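Local atomic coordinates of protein A6 homolog (Fowlpox virus, PDB entry 6BR8), a protein that binds phospholipids in its C-terminal part, the piece described here, and probably acts in the step from immature to mature poxvirus virions. Residues Lys119-Ile124 / Thr135-Ile140; Ser163-Ser168 / Glu209-Thr214; Ala167-Lys170 / Ser174-Asp177; Ser191-Ser194 / Met199-Asn202. All blocks are in the same frame, centred on the assembly; numbering follows the deposited sequence.

Contact 1 of 4, residues Lys119-Ile124 / Thr135-Ile140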
loop_
_atom_site.group_PDB
_atom_site.type_symbol
_atom_site.label_atom_id
_atom_site.label_comp_id
_atom_site.label_asym_id
_atom_site.label_seq_id
_atom_site.Cartn_x
_atom_site.Cartn_y
_atom_site.Cartn_z
ATOM N N LYS A 119 19.275 4.304 -5.972
ATOM C CA LYS A 119 19.657 5.678 -6.274
ATOM C C LYS A 119 18.876 6.699 -5.443
ATOM O O LYS A 119 19.387 7.778 -5.141
ATOM C CB LYS A 119 19.474 5.968 -7.766
ATOM N N VAL A 120 17.642 6.362 -5.075
ATOM C CA VAL A 120 16.808 7.278 -4.279
ATOM C C VAL A 120 17.081 7.232 -2.773
ATOM O O VAL A 120 16.872 8.250 -2.090
ATOM C CB VAL A 120 15.291 7.058 -4.486
ATOM C CG1 VAL A 120 14.768 7.531 -5.873
ATOM C CG2 VAL A 120 14.921 5.601 -4.232
ATOM N N LEU A 121 17.563 6.111 -2.241
ATOM C CA LEU A 121 17.563 5.943 -0.786
ATOM C C LEU A 121 18.536 6.853 -0.033
ATOM O O LEU A 121 18.234 7.273 1.095
ATOM C CB LEU A 121 17.833 4.484 -0.429
ATOM C CG LEU A 121 16.549 3.661 -0.405
ATOM C CD1 LEU A 121 16.874 2.200 -0.471
ATOM C CD2 LEU A 121 15.704 3.981 0.821
ATOM N N PRO A 122 19.702 7.186 -0.595
ATOM C CA PRO A 122 20.550 8.188 0.058
ATOM C C PRO A 122 19.949 9.589 0.089
ATOM O O PRO A 122 20.496 10.447 0.796
ATOM C CB PRO A 122 21.845 8.150 -0.772
ATOM C CG PRO A 122 21.482 7.459 -2.039
ATOM C CD PRO A 122 20.451 6.467 -1.637
ATOM N N ASN A 123 18.854 9.853 -0.629
ATOM C CA ASN A 123 18.185 11.146 -0.524
ATOM C C ASN A 123 16.927 11.100 0.347
ATOM O O ASN A 123 16.350 12.153 0.627
ATOM C CB ASN A 123 17.824 11.689 -1.920
ATOM C CG ASN A 123 18.979 11.681 -2.887
ATOM O OD1 ASN A 123 19.165 10.737 -3.662
ATOM N ND2 ASN A 123 19.739 12.748 -2.877
ATOM N N ILE A 124 16.482 9.924 0.775
ATOM C CA ILE A 124 15.373 9.821 1.719
ATOM C C ILE A 124 15.921 10.094 3.112
ATOM O O ILE A 124 16.594 9.241 3.700
ATOM C CB ILE A 124 14.699 8.440 1.642
ATOM C CG1 ILE A 124 14.063 8.220 0.273
ATOM C CG2 ILE A 124 13.618 8.284 2.735
ATOM C CD1 ILE A 124 13.097 9.312 -0.052
ATOM N N THR A 135 22.206 -2.009 1.433
ATOM C CA THR A 135 22.232 -3.305 0.759
ATOM C C THR A 135 21.124 -4.217 1.269
ATOM O O THR A 135 20.402 -4.840 0.479
ATOM C CB THR A 135 23.599 -3.963 0.964
ATOM O OG1 THR A 135 24.617 -2.976 0.760
ATOM C CG2 THR A 135 23.817 -5.116 -0.003
ATOM N N GLN A 136 20.967 -4.288 2.594
ATOM C CA GLN A 136 19.936 -5.128 3.191
ATOM C C GLN A 136 18.536 -4.599 2.892
ATOM O O GLN A 136 17.694 -5.336 2.361
ATOM C CB GLN A 136 20.179 -5.242 4.696
ATOM C CG GLN A 136 19.260 -6.202 5.409
ATOM C CD GLN A 136 19.632 -6.421 6.866
ATOM O OE1 GLN A 136 20.641 -5.923 7.336
ATOM N NE2 GLN A 136 18.846 -7.220 7.563
ATOM N N PHE A 137 18.287 -3.318 3.175
ATOM C CA PHE A 137 16.952 -2.766 2.960
ATOM C C PHE A 137 16.499 -2.955 1.514
ATOM O O PHE A 137 15.357 -3.352 1.258
ATOM C CB PHE A 137 16.914 -1.289 3.335
ATOM C CG PHE A 137 15.531 -0.687 3.267
ATOM C CD1 PHE A 137 14.680 -0.751 4.359
ATOM C CD2 PHE A 137 15.083 -0.054 2.119
ATOM C CE1 PHE A 137 13.421 -0.188 4.311
ATOM C CE2 PHE A 137 13.819 0.501 2.066
ATOM C CZ PHE A 137 12.987 0.434 3.161
ATOM N N VAL A 138 17.388 -2.672 0.562
ATOM C CA VAL A 138 17.081 -2.862 -0.853
ATOM C C VAL A 138 16.711 -4.308 -1.120
ATOM O O VAL A 138 15.747 -4.605 -1.835
ATOM C CB VAL A 138 18.281 -2.434 -1.718
ATOM C CG1 VAL A 138 18.135 -2.985 -3.122
ATOM C CG2 VAL A 138 18.407 -0.930 -1.737
ATOM N N ASN A 139 17.487 -5.233 -0.555
ATOM C CA ASN A 139 17.247 -6.651 -0.791
ATOM C C ASN A 139 15.854 -7.057 -0.313
ATOM O O ASN A 139 15.078 -7.645 -1.076
ATOM C CB ASN A 139 18.348 -7.479 -0.122
ATOM C CG ASN A 139 18.149 -8.972 -0.289
ATOM O OD1 ASN A 139 18.736 -9.590 -1.178
ATOM N ND2 ASN A 139 17.345 -9.567 0.590
ATOM N N ILE A 140 15.502 -6.721 0.934
ATOM C CA ILE A 140 14.173 -7.079 1.435
ATOM C C ILE A 140 13.083 -6.390 0.621
ATOM O O ILE A 140 12.071 -7.005 0.262
ATOM C CB ILE A 140 14.014 -6.761 2.934
ATOM C CG1 ILE A 140 14.928 -7.627 3.805
ATOM C CG2 ILE A 140 12.541 -6.892 3.338
#

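Contact 2 of 4, residues Ser163-Ser168 / Glu209-Thr214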
loop_
_atom_site.group_PDB
_atom_site.type_symbol
_atom_site.label_atom_id
_atom_site.label_comp_id
_atom_site.label_asym_id
_atom_site.label_seq_id
_atom_site.Cartn_x
_atom_site.Cartn_y
_atom_site.Cartn_z
ATOM N N SER A 163 -12.359 -12.889 -8.091
ATOM C CA SER A 163 -13.554 -13.066 -8.899
ATOM C C SER A 163 -14.810 -13.162 -8.042
ATOM O O SER A 163 -15.862 -12.636 -8.420
ATOM C CB SER A 163 -13.413 -14.322 -9.754
ATOM O OG SER A 163 -12.617 -14.041 -10.884
ATOM N N GLU A 164 -14.742 -13.866 -6.909
ATOM C CA GLU A 164 -15.960 -14.072 -6.131
ATOM C C GLU A 164 -16.387 -12.810 -5.405
ATOM O O GLU A 164 -17.587 -12.529 -5.328
ATOM C CB GLU A 164 -15.777 -15.208 -5.128
ATOM C CG GLU A 164 -15.656 -16.560 -5.796
ATOM C CD GLU A 164 -15.473 -17.672 -4.810
ATOM O OE1 GLU A 164 -15.061 -17.363 -3.672
ATOM O OE2 GLU A 164 -15.735 -18.844 -5.180
ATOM N N ILE A 165 -15.420 -12.055 -4.873
ATOM C CA ILE A 165 -15.697 -10.767 -4.264
ATOM C C ILE A 165 -16.255 -9.811 -5.313
ATOM O O ILE A 165 -17.173 -9.018 -5.036
ATOM C CB ILE A 165 -14.408 -10.228 -3.600
ATOM C CG1 ILE A 165 -13.985 -11.106 -2.416
ATOM C CG2 ILE A 165 -14.596 -8.802 -3.104
ATOM C CD1 ILE A 165 -12.702 -10.641 -1.725
HETATM N N MSE A 166 -15.720 -9.881 -6.526
HETATM C CA MSE A 166 -16.170 -9.015 -7.604
HETATM C C MSE A 166 -17.614 -9.254 -7.958
HETATM O O MSE A 166 -18.376 -8.282 -8.151
HETATM C CB MSE A 166 -15.307 -9.258 -8.836
HETATM C CG MSE A 166 -15.694 -8.318 -9.971
HETATM SE SE MSE A 166 -14.470 -8.582 -11.491
HETATM C CE MSE A 166 -12.935 -7.567 -10.786
ATOM N N ALA A 167 -18.009 -10.520 -8.054
ATOM C CA ALA A 167 -19.370 -10.894 -8.405
ATOM C C ALA A 167 -20.329 -10.486 -7.298
ATOM O O ALA A 167 -21.402 -9.943 -7.561
ATOM C CB ALA A 167 -19.461 -12.390 -8.664
ATOM N N SER A 168 -19.936 -10.749 -6.056
ATOM C CA SER A 168 -20.770 -10.396 -4.921
ATOM C C SER A 168 -20.965 -8.887 -4.849
ATOM O O SER A 168 -22.072 -8.388 -4.584
ATOM C CB SER A 168 -20.120 -10.934 -3.652
ATOM O OG SER A 168 -20.762 -10.386 -2.521
ATOM N N GLU A 209 -15.087 -10.714 6.253
ATOM C CA GLU A 209 -15.469 -11.779 7.165
ATOM C C GLU A 209 -15.894 -13.025 6.406
ATOM O O GLU A 209 -15.534 -14.142 6.786
ATOM C CB GLU A 209 -16.581 -11.310 8.090
ATOM C CG GLU A 209 -16.191 -10.093 8.882
ATOM C CD GLU A 209 -15.035 -10.365 9.835
ATOM O OE1 GLU A 209 -15.039 -11.404 10.530
ATOM O OE2 GLU A 209 -14.114 -9.532 9.898
ATOM N N LYS A 210 -16.639 -12.859 5.317
ATOM C CA LYS A 210 -17.084 -14.041 4.601
ATOM C C LYS A 210 -15.920 -14.854 4.067
ATOM O O LYS A 210 -16.021 -16.071 3.967
ATOM C CB LYS A 210 -17.987 -13.680 3.435
ATOM C CG LYS A 210 -19.440 -13.672 3.782
ATOM C CD LYS A 210 -20.305 -13.780 2.546
ATOM C CE LYS A 210 -20.114 -12.591 1.649
ATOM N NZ LYS A 210 -20.219 -12.975 0.214
ATOM N N HIS A 211 -14.812 -14.190 3.723
ATOM C CA HIS A 211 -13.728 -14.761 2.940
ATOM C C HIS A 211 -12.439 -14.791 3.719
ATOM O O HIS A 211 -11.370 -15.001 3.131
ATOM C CB HIS A 211 -13.551 -13.963 1.647
ATOM C CG HIS A 211 -14.593 -14.287 0.627
ATOM N ND1 HIS A 211 -15.372 -13.328 0.026
ATOM C CD2 HIS A 211 -14.983 -15.471 0.107
ATOM C CE1 HIS A 211 -16.195 -13.910 -0.830
ATOM N NE2 HIS A 211 -15.972 -15.212 -0.802
ATOM N N LYS A 212 -12.521 -14.569 5.034
ATOM C CA LYS A 212 -11.300 -14.424 5.811
ATOM C C LYS A 212 -10.421 -15.669 5.721
ATOM O O LYS A 212 -9.199 -15.555 5.579
ATOM C CB LYS A 212 -11.642 -14.125 7.277
ATOM C CG LYS A 212 -10.476 -13.517 8.025
ATOM C CD LYS A 212 -10.597 -13.777 9.513
ATOM C CE LYS A 212 -9.564 -12.942 10.269
ATOM N NZ LYS A 212 -9.813 -13.037 11.735
ATOM N N THR A 213 -11.004 -16.857 5.809
ATOM C CA THR A 213 -10.197 -18.072 5.901
ATOM C C THR A 213 -9.389 -18.277 4.619
ATOM O O THR A 213 -8.166 -18.463 4.649
ATOM C CB THR A 213 -11.111 -19.265 6.194
ATOM O OG1 THR A 213 -11.941 -18.952 7.323
ATOM C CG2 THR A 213 -10.306 -20.536 6.539
ATOM N N THR A 214 -10.042 -18.153 3.473
ATOM C CA THR A 214 -9.311 -18.113 2.215
ATOM C C THR A 214 -8.219 -17.050 2.213
ATOM O O THR A 214 -7.082 -17.315 1.820
ATOM C CB THR A 214 -10.283 -17.870 1.081
ATOM O OG1 THR A 214 -11.214 -18.965 1.069
ATOM C CG2 THR A 214 -9.509 -17.794 -0.245
#

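Contact 3 of 4, residues Ala167-Lys170 / Ser174-Asp177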
loop_
_atom_site.group_PDB
_atom_site.type_symbol
_atom_site.label_atom_id
_atom_site.label_comp_id
_atom_site.label_asym_id
_atom_site.label_seq_id
_atom_site.Cartn_x
_atom_site.Cartn_y
_atom_site.Cartn_z
ATOM N N ALA A 167 -18.009 -10.520 -8.054
ATOM C CA ALA A 167 -19.370 -10.894 -8.405
ATOM C C ALA A 167 -20.329 -10.486 -7.298
ATOM O O ALA A 167 -21.402 -9.943 -7.561
ATOM C CB ALA A 167 -19.461 -12.390 -8.664
ATOM N N SER A 168 -19.936 -10.749 -6.056
ATOM C CA SER A 168 -20.770 -10.396 -4.921
ATOM C C SER A 168 -20.965 -8.887 -4.849
ATOM O O SER A 168 -22.072 -8.388 -4.584
ATOM C CB SER A 168 -20.120 -10.934 -3.652
ATOM O OG SER A 168 -20.762 -10.386 -2.521
ATOM N N PHE A 169 -19.888 -8.148 -5.094
ATOM C CA PHE A 169 -19.979 -6.703 -5.213
ATOM C C PHE A 169 -21.035 -6.290 -6.244
ATOM O O PHE A 169 -21.863 -5.408 -5.992
ATOM C CB PHE A 169 -18.600 -6.150 -5.572
ATOM C CG PHE A 169 -18.559 -4.691 -5.632
ATOM C CD1 PHE A 169 -18.693 -3.948 -4.478
ATOM C CD2 PHE A 169 -18.419 -4.046 -6.838
ATOM C CE1 PHE A 169 -18.668 -2.593 -4.519
ATOM C CE2 PHE A 169 -18.413 -2.686 -6.895
ATOM C CZ PHE A 169 -18.531 -1.949 -5.729
ATOM N N LYS A 170 -21.046 -6.945 -7.401
ATOM C CA LYS A 170 -21.936 -6.507 -8.460
ATOM C C LYS A 170 -23.394 -6.719 -8.114
ATOM O O LYS A 170 -24.249 -6.064 -8.713
ATOM C CB LYS A 170 -21.569 -7.223 -9.754
ATOM C CG LYS A 170 -20.361 -6.615 -10.411
ATOM C CD LYS A 170 -19.920 -7.387 -11.609
ATOM C CE LYS A 170 -18.691 -6.740 -12.182
ATOM N NZ LYS A 170 -18.369 -7.330 -13.498
ATOM N N SER A 174 -24.771 -1.168 -8.473
ATOM C CA SER A 174 -24.909 -1.316 -9.922
ATOM C C SER A 174 -23.731 -0.649 -10.607
ATOM O O SER A 174 -23.685 0.568 -10.753
ATOM C CB SER A 174 -26.222 -0.753 -10.431
ATOM O OG SER A 174 -26.110 -0.589 -11.833
ATOM N N VAL A 175 -22.770 -1.457 -11.040
ATOM C CA VAL A 175 -21.563 -0.929 -11.655
ATOM C C VAL A 175 -21.890 -0.253 -12.985
ATOM O O VAL A 175 -21.243 0.736 -13.363
ATOM C CB VAL A 175 -20.527 -2.067 -11.786
ATOM C CG1 VAL A 175 -19.333 -1.644 -12.624
ATOM C CG2 VAL A 175 -20.071 -2.525 -10.401
ATOM N N GLU A 176 -22.918 -0.729 -13.696
ATOM C CA GLU A 176 -23.345 -0.029 -14.907
ATOM C C GLU A 176 -23.828 1.382 -14.583
ATOM O O GLU A 176 -23.478 2.344 -15.282
ATOM C CB GLU A 176 -24.446 -0.819 -15.622
ATOM C CG GLU A 176 -23.964 -1.965 -16.510
ATOM C CD GLU A 176 -24.313 -3.352 -15.970
ATOM O OE1 GLU A 176 -24.547 -4.256 -16.803
ATOM O OE2 GLU A 176 -24.347 -3.545 -14.728
ATOM N N ASP A 177 -24.625 1.539 -13.519
ATOM C CA ASP A 177 -25.123 2.876 -13.212
ATOM C C ASP A 177 -24.024 3.758 -12.623
ATOM O O ASP A 177 -24.049 4.977 -12.810
ATOM C CB ASP A 177 -26.326 2.803 -12.270
ATOM C CG ASP A 177 -26.881 4.191 -11.909
ATOM O OD1 ASP A 177 -27.485 4.833 -12.785
ATOM O OD2 ASP A 177 -26.754 4.614 -10.749
HETATM O O HOH W 1 -23.805 -4.662 -11.453
#

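Contact 4 of 4, residues Ser191-Ser194 / Met199-Asn202. With PGV ((1R)-2-{[{[(2S)-2,3-dihydroxypropyl]oxy}(hydroxy)phosphoryl]oxy}-1-[(palmitoyloxy)methyl]ethyl (11E)-octadec-11-enoate), chain F.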
loop_
_atom_site.group_PDB
_atom_site.type_symbol
_atom_site.label_atom_id
_atom_site.label_comp_id
_atom_site.label_asym_id
_atom_site.label_seq_id
_atom_site.Cartn_x
_atom_site.Cartn_y
_atom_site.Cartn_z
ATOM N N SER A 191 -15.206 10.512 -4.277
ATOM C CA SER A 191 -16.439 11.152 -3.839
ATOM C C SER A 191 -17.553 10.133 -3.618
ATOM O O SER A 191 -18.360 10.291 -2.697
ATOM C CB SER A 191 -16.861 12.213 -4.852
ATOM O OG SER A 191 -17.889 13.024 -4.321
ATOM N N GLU A 192 -17.632 9.098 -4.470
ATOM C CA GLU A 192 -18.648 8.048 -4.299
ATOM C C GLU A 192 -18.505 7.346 -2.957
ATOM O O GLU A 192 -19.497 7.093 -2.268
ATOM C CB GLU A 192 -18.562 7.003 -5.412
ATOM C CG GLU A 192 -19.344 5.732 -5.089
ATOM C CD GLU A 192 -20.873 5.877 -5.189
ATOM O OE1 GLU A 192 -21.383 6.948 -5.620
ATOM O OE2 GLU A 192 -21.570 4.906 -4.812
ATOM N N ILE A 193 -17.273 7.033 -2.571
ATOM C CA ILE A 193 -17.066 6.318 -1.324
ATOM C C ILE A 193 -17.330 7.227 -0.127
ATOM O O ILE A 193 -18.033 6.827 0.809
ATOM C CB ILE A 193 -15.651 5.719 -1.319
ATOM C CG1 ILE A 193 -15.460 4.770 -2.528
ATOM C CG2 ILE A 193 -15.374 4.989 -0.005
ATOM C CD1 ILE A 193 -14.035 4.183 -2.623
ATOM N N SER A 194 -16.846 8.475 -0.159
ATOM C CA SER A 194 -17.026 9.376 0.981
ATOM C C SER A 194 -18.497 9.717 1.219
ATOM O O SER A 194 -18.917 9.908 2.364
ATOM C CB SER A 194 -16.208 10.657 0.779
ATOM O OG SER A 194 -16.914 11.557 -0.046
HETATM N N MSE A 199 -22.157 2.222 3.783
HETATM C CA MSE A 199 -22.355 1.062 2.910
HETATM C C MSE A 199 -21.061 0.406 2.411
HETATM O O MSE A 199 -20.913 -0.810 2.496
HETATM C CB MSE A 199 -23.178 1.410 1.691
HETATM C CG MSE A 199 -23.650 0.147 1.014
HETATM SE SE MSE A 199 -24.319 0.454 -0.781
HETATM C CE MSE A 199 -22.531 0.360 -1.614
ATOM N N TYR A 200 -20.129 1.202 1.878
ATOM C CA TYR A 200 -18.923 0.590 1.341
ATOM C C TYR A 200 -18.135 -0.031 2.480
ATOM O O TYR A 200 -17.525 -1.093 2.302
ATOM C CB TYR A 200 -18.071 1.594 0.571
ATOM C CG TYR A 200 -18.600 1.821 -0.813
ATOM C CD1 TYR A 200 -18.409 0.884 -1.810
ATOM C CD2 TYR A 200 -19.313 2.969 -1.123
ATOM C CE1 TYR A 200 -18.920 1.088 -3.091
ATOM C CE2 TYR A 200 -19.810 3.168 -2.386
ATOM C CZ TYR A 200 -19.606 2.228 -3.365
ATOM O OH TYR A 200 -20.083 2.425 -4.643
ATOM N N LYS A 201 -18.172 0.588 3.656
ATOM C CA LYS A 201 -17.451 -0.025 4.758
ATOM C C LYS A 201 -18.120 -1.319 5.203
ATOM O O LYS A 201 -17.415 -2.289 5.476
ATOM C CB LYS A 201 -17.294 0.956 5.922
ATOM C CG LYS A 201 -16.261 2.067 5.621
ATOM C CD LYS A 201 -16.099 3.092 6.778
ATOM C CE LYS A 201 -17.236 4.134 6.773
ATOM N NZ LYS A 201 -17.411 4.934 8.038
ATOM N N ASN A 202 -19.457 -1.361 5.276
ATOM C CA ASN A 202 -20.140 -2.618 5.578
ATOM C C ASN A 202 -19.892 -3.650 4.481
ATOM O O ASN A 202 -19.788 -4.845 4.759
ATOM C CB ASN A 202 -21.649 -2.394 5.749
ATOM C CG ASN A 202 -22.032 -2.093 7.177
ATOM O OD1 ASN A 202 -21.173 -1.870 8.030
ATOM N ND2 ASN A 202 -23.328 -2.092 7.450
HETATM C C01 PGV F . -14.339 -3.531 12.890
HETATM C C02 PGV F . -15.409 -2.319 12.741
HETATM C C03 PGV F . -16.500 -2.768 11.734
HETATM C C04 PGV F . -19.312 -4.138 12.955
HETATM C C05 PGV F . -18.279 -5.183 13.476
HETATM C C06 PGV F . -18.983 -6.213 14.447
HETATM O O01 PGV F . -14.708 -1.197 12.249
HETATM O O02 PGV F . -14.061 -1.910 10.235
HETATM O O03 PGV F . -14.921 -4.762 12.446
HETATM O O04 PGV F . -15.075 -6.259 10.797
HETATM O O05 PGV F . -17.346 -4.424 14.222
HETATM O O06 PGV F . -19.793 -5.494 15.368
HETATM O O11 PGV F . -17.531 -1.829 11.578
HETATM O O12 PGV F . -19.104 -2.910 13.603
HETATM O O13 PGV F . -19.899 -0.920 12.161
HETATM O O14 PGV F . -18.002 -0.548 13.829
HETATM C C1 PGV F . -14.606 -1.017 10.890
HETATM C C2 PGV F . -15.147 0.242 10.210
HETATM C C3 PGV F . -14.331 0.708 9.001
HETATM C C4 PGV F . -14.402 -0.270 7.803
HETATM C C5 PGV F . -13.336 0.014 6.738
HETATM C C6 PGV F . -12.392 -1.168 6.561
HETATM C C7 PGV F . -11.049 -0.781 5.931
HETATM C C8 PGV F . -11.145 0.274 4.802
HETATM C C9 PGV F . -9.742 0.651 4.232
HETATM C C10 PGV F . -8.609 -0.222 4.837
HETATM C C19 PGV F . -14.407 -5.367 11.320
HETATM C C20 PGV F . -13.089 -4.977 10.704
HETATM C C21 PGV F . -12.758 -5.811 9.441
HETATM C C22 PGV F . -11.361 -6.402 9.579
HETATM C C23 PGV F . -10.420 -6.074 8.410
HETATM C C24 PGV F . -9.006 -6.567 8.719
HETATM C C25 PGV F . -7.952 -5.968 7.793
HETATM C C26 PGV F . -6.720 -6.859 7.645
HETATM C C27 PGV F . -5.848 -6.486 6.418
HETATM C C28 PGV F . -4.344 -6.719 6.683
HETATM C C29 PGV F . -3.394 -6.081 5.630
HETATM C C30 PGV F . -2.001 -5.724 6.234
HETATM C C31 PGV F . -0.796 -5.847 5.255
HETATM C C32 PGV F . 0.412 -6.608 5.886
HETATM C C33 PGV F . 0.654 -8.022 5.293
HETATM C C34 PGV F . 1.235 -8.992 6.339
#

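Contact 1 of 4, residues Lys119-Ile124 / Thr135-Ile140
L121 reaches across to helix 134-154 with the end of its side chain and touches two consecutive residues there, F137 and V138. Its CD1 methyl makes the closer approaches, lying 3.7 Å from CG2 of V138. The same CD1 is 3.9 Å from CD2 of F137, and the second branch follows the ring further round, with L121 CD2 at 4.1 Å from F137 CE2. L121 and the phenylalanine cross at about a right angle, so the evidence is for apolar contact with the CD2-CE2 bond of the ring, from an oblique direction. No hydrogen bond joins the segments, and the two of them together bury 110 Å². All three touching residues are buried.

This is packing between helices close in sequence within a largely helical fold: the chain runs from helix 112-120 through the short helix 125-130, with I124 at its N-cap position, into helix 134-154. At the point of nearest backbone approach the CA atoms of L121 and V138 are 8.8 Å apart, and the gap is bridged by side chains.

In the next shell, N123 N donates to V120 O over 2.9 Å, and I124 N to L121 O over 3.2 Å, bonds that fold the chain tightly just after L121. F137 has CG anti to its backbone N (chi1 -174°), which turns the ring toward L121; F127 meets that ring edge-to-face, and F98 meets it at about 45°. V138 also packs on V114, F117 and K118 of helix 112-120. The side chain of F137 lies about 6 Å from a bound phosphatidylethanolamine.

Contact 2 of 4, residues Ser163-Ser168 / Glu209-Thr214
K210 and H211, at the break between helices 197-210 and 212-225, are the residues of 209-214 that meet 163-168 on helix 156-170. E209, one step earlier, touches the bound phosphatidylglycerol. K210 directs its CB toward the facing helix, and its chain bends at chi3 and chi4, which brings NZ to 3.8 Å from S168 OG. That separation is not a hydrogen bond; the serine hydroxyl is instead hydrogen-bonded to OE2 of E207, whose other oxygen forms a long, weak ion pair with K210.

H211 has the largest share of the contact. It is the first residue to leave helical geometry (phi -118°) and also the N-cap of helix 212-225, and its CA stands 8.5 Å from that of I165. The imidazole meets two side chains, one at each nitrogen. I165 slides past it in the opposite direction, with CG1 at 3.6 Å from H211 ND1 and at 3.9 Å from H211 CE1. At the other nitrogen, E164 OE1 lies 3.7 Å from H211 NE2, with carboxylate and ring planes 31° apart. Both neighbours approach obliquely. E164 gets there through an extended chain beyond CG. CB of K210 sits over one ring face, offset toward the rim.

Further on, K212 turns to helix 237-249 and makes a salt bridge with D242, while T214 touches L161.

Chemically, this is a surface contact of 169 Å² without a direct hydrogen bond: one aliphatic branch lies against an imidazole, and the nearby carboxylate may favour a protonated ring, with the K210 ammonium acting against it, so the net effect is uncertain.

Contact 3 of 4, residues Ala167-Lys170 / Ser174-Asp177
Apolar contact between F169 and V175 joins the C-terminal part of helix 156-170 to the first turn of helix 175-180. One methyl of the valine does the work: V175 CG2 lies 3.9 Å from F169 CE2, and 4.1 Å from CG of K170. The valine meets the ring obliquely and the two side chains cross at about a right angle. F169 is placed by its first torsion, with CG anti to the backbone N (chi1 -176°), which carries the far end of the ring to V175 although its CB does not point there. K170 contributes its aliphatic root; the rest of its chain is extended. Together the segments bury 133 Å², with V175 supplying the largest share.

The polar part has two pieces. A water links the backbones: it donates to K170 O at 3.1 Å and accepts a weak bond from V175 N at 3.4 Å. It thus bridges a carbonyl near the end of one helix and an amide at the beginning of the next. The second piece is an N-cap. S174 is the N-cap residue, still extended (psi 102°), and receives the amide hydrogen of D177 on its hydroxyl, D177 N to S174 OG being 3.1 Å with an angle of 159° at the hydrogen.

The whole is a tight connection between two consecutive helices, the CA atoms of K170 and S174 being 6.2 Å apart with three residues between the segments. D177 forms a salt bridge with R181, just beyond helix 175-180. Helix 197-210 also packs here, F169 against Y200.

Contact 4 of 4, residues Ser191-Ser194 / Met199-Asn202
Helices 186-195 and 197-210, consecutive in the chain, pack together here, the second helix also lining the pocket of a bound phosphatidylglycerol. Y200 is the centre of the contact. Its hydroxyl donates to E192, Y200 OH to E192 OE2 being 2.9 Å; the oxygen is met on its anti side, 15° out of the carboxylate plane. The carboxylate and ring planes stand 85° apart, with OE2 at the ring edge. E192 reaches the phenol by bending at chi2 (74°), which also brings its CG to 3.4 Å from Y200 OH.

I193 backs the tyrosine: its CG1 lies over one face, and its CA is 4.0 Å from Y200 CD2. The methyl CE of selenomethionine M199 covers the opposite face of the ring over its centre, at a height of 3.8 Å. V173 and L178 also touch Y200.

On the neighbouring residue, K201 lays CB at 3.7 Å from lipid atom C4, and its CG and CD also follow the acyl chain.

The chemistry implies that one carboxylate oxygen, met on its anti side and lying in the plane of the ring, and apolar cover fix the phenol's position, while the lysine meets the acyl chain through its aliphatic part.

Overall arrangement
Contact 1 (119-124 with 135-140) stands alone, its centre 36 to 42 Å from the others and on the opposite side of the chain's centre from them; it closes before the rest begin. Contacts 2 and 3 both start from helix 156-170, share A167 and S168, and have centres 14 Å apart. Contact 4 lies within the span of chain between the segments of contact 2, and both use helix 197-210. Contacts 3 and 4 touch directly, F169 CE1 to Y200 CE1 being 4.0 Å. Contacts 2 to 4 thus link consecutive helices into one group, of which helix 197-210 touches the phosphatidylglycerol through K201 and E209, whereas contact 1 lies near a phosphatidylethanolamine in this largely helical, lipid-binding C-terminal piece.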